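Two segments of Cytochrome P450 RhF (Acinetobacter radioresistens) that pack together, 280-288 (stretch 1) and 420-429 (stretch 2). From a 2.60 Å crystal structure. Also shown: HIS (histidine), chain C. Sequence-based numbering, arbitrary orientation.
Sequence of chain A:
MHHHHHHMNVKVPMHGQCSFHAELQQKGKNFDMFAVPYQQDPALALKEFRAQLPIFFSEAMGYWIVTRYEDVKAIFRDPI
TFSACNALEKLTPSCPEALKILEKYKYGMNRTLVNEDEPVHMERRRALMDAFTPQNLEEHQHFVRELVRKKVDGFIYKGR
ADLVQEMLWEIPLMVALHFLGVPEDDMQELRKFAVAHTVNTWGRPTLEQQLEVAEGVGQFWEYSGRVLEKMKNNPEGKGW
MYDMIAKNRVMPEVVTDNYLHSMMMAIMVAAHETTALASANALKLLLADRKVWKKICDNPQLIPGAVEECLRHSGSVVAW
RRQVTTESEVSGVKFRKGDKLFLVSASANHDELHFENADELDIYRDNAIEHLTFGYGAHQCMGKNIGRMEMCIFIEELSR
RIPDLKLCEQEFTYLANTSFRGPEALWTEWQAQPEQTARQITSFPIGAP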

ATOM      1  N   ALA A 280      -8.695   3.896   6.851  1.00 65.85           N
ATOM      2  CA  ALA A 280      -8.531   4.729   8.032  1.00 71.26           C
ATOM      3  C   ALA A 280      -8.201   6.173   7.643  1.00 70.56           C
ATOM      4  O   ALA A 280      -8.744   7.128   8.224  1.00 67.88           O
ATOM      5  CB  ALA A 280      -7.464   4.137   8.940  1.00 59.78           C
ATOM      6  N   ASN A 281      -7.340   6.354   6.637  1.00 66.63           N
ATOM      7  CA  ASN A 281      -7.020   7.700   6.166  1.00 72.80           C
ATOM      8  C   ASN A 281      -8.263   8.427   5.683  1.00 77.27           C
ATOM      9  O   ASN A 281      -8.475   9.605   6.005  1.00 74.11           O
ATOM     10  CB  ASN A 281      -6.006   7.631   5.032  1.00 61.45           C
ATOM     11  CG  ASN A 281      -4.657   7.262   5.505  1.00 64.74           C
ATOM     12  OD1 ASN A 281      -4.364   7.356   6.698  1.00 67.21           O
ATOM     13  ND2 ASN A 281      -3.818   6.793   4.583  1.00 63.05           N
ATOM     14  N   ALA A 282      -9.088   7.742   4.891  1.00 73.72           N
ATOM     15  CA  ALA A 282     -10.266   8.377   4.313  1.00 73.83           C
ATOM     16  C   ALA A 282     -11.257   8.790   5.391  1.00 70.53           C
ATOM     17  O   ALA A 282     -11.760   9.918   5.374  1.00 71.69           O
ATOM     18  CB  ALA A 282     -10.913   7.441   3.293  1.00 51.05           C
ATOM     19  N   LEU A 283     -11.547   7.889   6.334  1.00 69.81           N
ATOM     20  CA  LEU A 283     -12.456   8.222   7.423  1.00 73.96           C
ATOM     21  C   LEU A 283     -11.893   9.345   8.284  1.00 82.00           C
ATOM     22  O   LEU A 283     -12.638  10.240   8.707  1.00 78.25           O
ATOM     23  CB  LEU A 283     -12.742   6.991   8.281  1.00 65.70           C
ATOM     24  CG  LEU A 283     -13.619   5.931   7.646  1.00 66.14           C
ATOM     25  CD1 LEU A 283     -13.390   4.604   8.329  1.00 66.95           C
ATOM     26  CD2 LEU A 283     -15.064   6.324   7.753  1.00 70.04           C
ATOM     27  N   LYS A 284     -10.578   9.313   8.551  1.00 71.38           N
ATOM     28  CA  LYS A 284      -9.945  10.410   9.282  1.00 76.59           C
ATOM     29  C   LYS A 284     -10.134  11.742   8.548  1.00 76.01           C
ATOM     30  O   LYS A 284     -10.494  12.754   9.159  1.00 76.60           O
ATOM     31  CB  LYS A 284      -8.461  10.094   9.493  1.00 71.43           C
ATOM     32  CG  LYS A 284      -7.616  11.159  10.192  1.00 70.65           C
ATOM     33  CD  LYS A 284      -6.241  10.577  10.551  1.00 74.78           C
ATOM     34  CE  LYS A 284      -5.291  11.650  11.055  1.00 86.66           C
ATOM     35  NZ  LYS A 284      -5.214  12.789  10.094  1.00 90.47           N
ATOM     36  N   LEU A 285      -9.901  11.749   7.233  1.00 67.81           N
ATOM     37  CA  LEU A 285     -10.068  12.952   6.427  1.00 66.72           C
ATOM     38  C   LEU A 285     -11.503  13.455   6.454  1.00 79.48           C
ATOM     39  O   LEU A 285     -11.754  14.629   6.754  1.00 98.68           O
ATOM     40  CB  LEU A 285      -9.660  12.659   4.988  1.00 71.29           C
ATOM     41  CG  LEU A 285      -8.292  13.063   4.487  1.00 71.60           C
ATOM     42  CD1 LEU A 285      -8.227  12.713   3.020  1.00 72.84           C
ATOM     43  CD2 LEU A 285      -8.088  14.546   4.704  1.00 63.88           C
ATOM     44  N   LEU A 286     -12.463  12.584   6.122  1.00 70.32           N
ATOM     45  CA  LEU A 286     -13.845  13.017   5.952  1.00 74.24           C
ATOM     46  C   LEU A 286     -14.529  13.324   7.277  1.00 80.07           C
ATOM     47  O   LEU A 286     -15.394  14.203   7.325  1.00 90.25           O
ATOM     48  CB  LEU A 286     -14.639  11.956   5.175  1.00 75.35           C
ATOM     49  CG  LEU A 286     -14.068  11.516   3.812  1.00 71.86           C
ATOM     50  CD1 LEU A 286     -14.678  10.183   3.338  1.00 72.16           C
ATOM     51  CD2 LEU A 286     -14.208  12.589   2.709  1.00 59.50           C
ATOM     52  N   LEU A 287     -14.179  12.612   8.352  1.00 84.04           N
ATOM     53  CA  LEU A 287     -14.783  12.876   9.656  1.00 81.06           C
ATOM     54  C   LEU A 287     -14.311  14.186  10.250  1.00 85.56           C
ATOM     55  O   LEU A 287     -14.948  14.693  11.190  1.00 86.73           O
ATOM     56  CB  LEU A 287     -14.479  11.743  10.635  1.00 76.00           C
ATOM     57  CG  LEU A 287     -15.344  10.494  10.487  1.00 78.71           C
ATOM     58  CD1 LEU A 287     -15.095   9.565  11.651  1.00 91.26           C
ATOM     59  CD2 LEU A 287     -16.795  10.852  10.416  1.00 77.69           C
ATOM     60  N   ALA A 288     -13.223  14.744   9.722  1.00 77.70           N
ATOM     61  CA  ALA A 288     -12.684  15.987  10.244  1.00 85.88           C
ATOM     62  C   ALA A 288     -13.257  17.214   9.551  1.00 89.61           C
ATOM     63  O   ALA A 288     -13.259  18.298  10.146  1.00102.03           O
ATOM     64  CB  ALA A 288     -11.159  15.987  10.129  1.00 69.69           C
ATOM     65  N   PHE A 420       4.249   3.074   3.322  1.00 59.88           N
ATOM     66  CA  PHE A 420       2.869   2.891   3.725  1.00 65.38           C
ATOM     67  C   PHE A 420       2.525   3.858   4.852  1.00 72.74           C
ATOM     68  O   PHE A 420       3.388   4.257   5.635  1.00 72.71           O
ATOM     69  CB  PHE A 420       2.617   1.436   4.132  1.00 62.71           C
ATOM     70  CG  PHE A 420       2.973   0.451   3.060  1.00 61.43           C
ATOM     71  CD1 PHE A 420       2.069   0.133   2.068  1.00 67.44           C
ATOM     72  CD2 PHE A 420       4.213  -0.156   3.035  1.00 63.46           C
ATOM     73  CE1 PHE A 420       2.390  -0.777   1.079  1.00 67.95           C
ATOM     74  CE2 PHE A 420       4.532  -1.065   2.050  1.00 68.10           C
ATOM     75  CZ  PHE A 420       3.620  -1.372   1.069  1.00 65.48           C
ATOM     76  N   ARG A 421       1.253   4.261   4.902  1.00 74.94           N
ATOM     77  CA  ARG A 421       0.830   5.329   5.803  1.00 72.40           C
ATOM     78  C   ARG A 421      -0.637   5.165   6.186  1.00 76.19           C
ATOM     79  O   ARG A 421      -1.530   5.166   5.326  1.00 65.94           O
ATOM     80  CB  ARG A 421       1.059   6.706   5.179  1.00 61.53           C
ATOM     81  CG  ARG A 421       0.831   7.811   6.175  1.00 65.15           C
ATOM     82  CD  ARG A 421       1.285   9.174   5.686  1.00 67.75           C
ATOM     83  NE  ARG A 421       0.972  10.197   6.685  1.00 77.05           N
ATOM     84  CZ  ARG A 421       1.696  10.432   7.781  1.00 82.60           C
ATOM     85  NH1 ARG A 421       2.802   9.737   8.018  1.00 79.03           N
ATOM     86  NH2 ARG A 421       1.327  11.378   8.637  1.00 88.74           N
ATOM     87  N   GLY A 422      -0.874   5.037   7.488  1.00 73.87           N
ATOM     88  CA  GLY A 422      -2.195   5.096   8.052  1.00 63.12           C
ATOM     89  C   GLY A 422      -2.071   5.158   9.557  1.00 66.75           C
ATOM     90  O   GLY A 422      -1.078   4.714  10.139  1.00 60.50           O
ATOM     91  N   PRO A 423      -3.070   5.731  10.218  1.00 71.18           N
ATOM     92  CA  PRO A 423      -2.999   5.871  11.677  1.00 68.37           C
ATOM     93  C   PRO A 423      -3.237   4.526  12.353  1.00 73.21           C
ATOM     94  O   PRO A 423      -4.039   3.713  11.892  1.00 76.16           O
ATOM     95  CB  PRO A 423      -4.124   6.861  11.986  1.00 73.01           C
ATOM     96  CG  PRO A 423      -5.157   6.583  10.892  1.00 81.81           C
ATOM     97  CD  PRO A 423      -4.376   6.141   9.664  1.00 74.28           C
ATOM     98  N   GLU A 424      -2.522   4.291  13.459  1.00 73.87           N
ATOM     99  CA  GLU A 424      -2.657   3.016  14.163  1.00 81.38           C
ATOM    100  C   GLU A 424      -4.014   2.893  14.854  1.00 88.21           C
ATOM    101  O   GLU A 424      -4.577   1.796  14.940  1.00 81.51           O
ATOM    102  CB  GLU A 424      -1.526   2.853  15.172  1.00 75.47           C
ATOM    103  CG  GLU A 424      -0.213   3.241  14.585  1.00 88.81           C
ATOM    104  CD  GLU A 424       0.940   2.479  15.168  1.00 96.49           C
ATOM    105  OE1 GLU A 424       1.753   3.104  15.882  1.00 94.96           O
ATOM    106  OE2 GLU A 424       1.028   1.262  14.905  1.00103.40           O
ATOM    107  N   ALA A 425      -4.545   4.002  15.359  1.00 82.29           N
ATOM    108  CA  ALA A 425      -5.873   4.039  15.939  1.00 76.17           C
ATOM    109  C   ALA A 425      -6.700   5.117  15.249  1.00 78.82           C
ATOM    110  O   ALA A 425      -6.159   6.065  14.666  1.00 75.91           O
ATOM    111  CB  ALA A 425      -5.809   4.302  17.449  1.00 71.09           C
ATOM    112  N   LEU A 426      -8.028   4.956  15.311  1.00 71.09           N
ATOM    113  CA  LEU A 426      -8.977   5.945  14.792  1.00 73.04           C
ATOM    114  C   LEU A 426     -10.113   6.064  15.818  1.00 82.76           C
ATOM    115  O   LEU A 426     -11.173   5.448  15.679  1.00 89.85           O
ATOM    116  CB  LEU A 426      -9.493   5.555  13.403  1.00 65.26           C
ATOM    117  CG  LEU A 426     -10.121   6.703  12.601  1.00 74.43           C
ATOM    118  CD1 LEU A 426      -9.097   7.787  12.257  1.00 76.42           C
ATOM    119  CD2 LEU A 426     -10.838   6.213  11.344  1.00 73.03           C
ATOM    120  N   TRP A 427      -9.892   6.863  16.858  1.00 81.61           N
ATOM    121  CA  TRP A 427     -10.868   6.986  17.936  1.00 88.67           C
ATOM    122  C   TRP A 427     -11.983   7.960  17.561  1.00 87.73           C
ATOM    123  O   TRP A 427     -11.747   9.033  16.999  1.00 86.05           O
ATOM    124  CB  TRP A 427     -10.175   7.409  19.235  1.00 92.29           C
ATOM    125  CG  TRP A 427      -9.652   6.219  19.966  1.00 93.69           C
ATOM    126  CD1 TRP A 427      -8.354   5.814  20.057  1.00 91.65           C
ATOM    127  CD2 TRP A 427     -10.427   5.241  20.675  1.00 93.25           C
ATOM    128  NE1 TRP A 427      -8.271   4.650  20.791  1.00 91.57           N
ATOM    129  CE2 TRP A 427      -9.532   4.285  21.185  1.00 93.44           C
ATOM    130  CE3 TRP A 427     -11.789   5.095  20.942  1.00 92.38           C
ATOM    131  CZ2 TRP A 427      -9.955   3.195  21.934  1.00 93.26           C
ATOM    132  CZ3 TRP A 427     -12.209   4.009  21.681  1.00 95.99           C
ATOM    133  CH2 TRP A 427     -11.297   3.074  22.169  1.00 97.96           C
ATOM    134  N   THR A 428     -13.205   7.583  17.899  1.00 96.65           N
ATOM    135  CA  THR A 428     -14.373   8.129  17.229  1.00101.37           C
ATOM    136  C   THR A 428     -15.598   7.936  18.115  1.00100.83           C
ATOM    137  O   THR A 428     -15.678   6.960  18.867  1.00106.27           O
ATOM    138  CB  THR A 428     -14.532   7.446  15.868  1.00 97.98           C
ATOM    139  OG1 THR A 428     -15.746   7.864  15.248  1.00106.92           O
ATOM    140  CG2 THR A 428     -14.566   5.978  16.048  1.00 94.78           C
ATOM    141  N   GLU A 429     -16.536   8.883  18.046  1.00 90.72           N
ATOM    142  CA  GLU A 429     -17.635   8.929  19.004  1.00100.35           C
ATOM    143  C   GLU A 429     -18.928   9.393  18.345  1.00103.98           C
ATOM    144  O   GLU A 429     -18.917   9.991  17.266  1.00109.36           O
ATOM    145  CB  GLU A 429     -17.325   9.868  20.166  1.00108.47           C
ATOM    146  CG  GLU A 429     -16.916  11.264  19.737  1.00114.58           C
ATOM    147  CD  GLU A 429     -16.532  12.138  20.916  1.00122.88           C
ATOM    148  OE1 GLU A 429     -16.469  11.607  22.045  1.00127.01           O
ATOM    149  OE2 GLU A 429     -16.297  13.351  20.718  1.00126.20           O
TER
HETATM  150  N   HIS C 501       2.502  -4.184  -0.655  1.00 91.48           N
HETATM  151  CA  HIS C 501       1.897  -3.086  -1.401  1.00 87.65           C
HETATM  152  C   HIS C 501       0.386  -3.042  -1.192  1.00 68.61           C
HETATM  153  O   HIS C 501      -0.301  -2.246  -1.845  1.00 90.70           O
HETATM  154  CB  HIS C 501       2.218  -3.209  -2.891  1.00 95.53           C
HETATM  155  CG  HIS C 501       2.155  -4.612  -3.409  1.00 93.53           C
HETATM  156  ND1 HIS C 501       1.418  -4.962  -4.521  1.00 88.75           N
HETATM  157  CD2 HIS C 501       2.733  -5.753  -2.966  1.00 92.01           C
HETATM  158  CE1 HIS C 501       1.548  -6.259  -4.742  1.00 88.25           C
HETATM  159  NE2 HIS C 501       2.341  -6.762  -3.812  1.00 91.70           N
HETATM  160  OXT HIS C 501      -0.161  -3.791  -0.380  1.00 85.21           O

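The contact between the helix of stretch 1 and the loop and short strand of 420-429 is modest, burying 366 Å² summed over both sides, and three residues account for most of it: Leu426 (85 Å²), Pro423 (58 Å²) and Asn281 (51 Å²). The first two supply apolar surface, the third the one hydrogen bond across the stretches.

Leu426 directs its CA-to-CB bond toward the helix, and its t,p rotamer (chi1 -162°, chi2 65°) brings both methyl groups against it. CD2 lies 3.7 Å from Leu283 CB and 3.9 Å from the backbone Ala280 O, while CD1 lies 3.7 Å from Lys284 CB. One branched side chain thus touches residues from successive turns of the helix. Ala280 O does not lack a partner beside this methyl, because it accepts the helical hydrogen bond from Lys284 N at 2.9 Å.

Pro423 also points toward the helix. Its CD packs 3.8 Å from Ala280 CB, a contact between two compact apolar groups, and its CG lies 4.2 Å from Lys284 CD. Lys284 suits this partly exposed position: its CB and CD offer aliphatic surface to Leu426 and Pro423, whereas the end of the extended chain (chi1 to chi3 all t) leads away from stretch 2, so the charged NZ need not be buried against it.

Asn281 works differently. Its CA-to-CB bond runs sideways, but with chi1 at -72° (m) and chi2 at -17° the amide end reaches the loop. ND2 donates to the backbone Arg421 O over 2.9 Å, with an N-H...acceptor angle of 154°, close enough to linear for a sound hydrogen bond. The other end of the amide sits beside the next two residues, OD1 being 3.4 Å from Gly422 CA and 3.2 Å from Pro423 CD. The backbones come close here, the CA atoms of Asn281 and Gly422 being 5.8 Å apart. Gly422 has no side chain, and an ideal CB on it would lie only 3.3 Å from Pro423 CD, so crowding would arise within the loop itself.

Farther along, the backbones are more widely spaced: the CA atoms of Leu287 and Thr428 are 8.9 Å apart. Side chains pointing toward each other bridge the gap, with Leu287 CD1 4.0 Å from Thr428 OG1. This is a packing contact, since a methyl cannot satisfy a hydroxyl, and OG1 finds its hydrogen bond elsewhere in the structure.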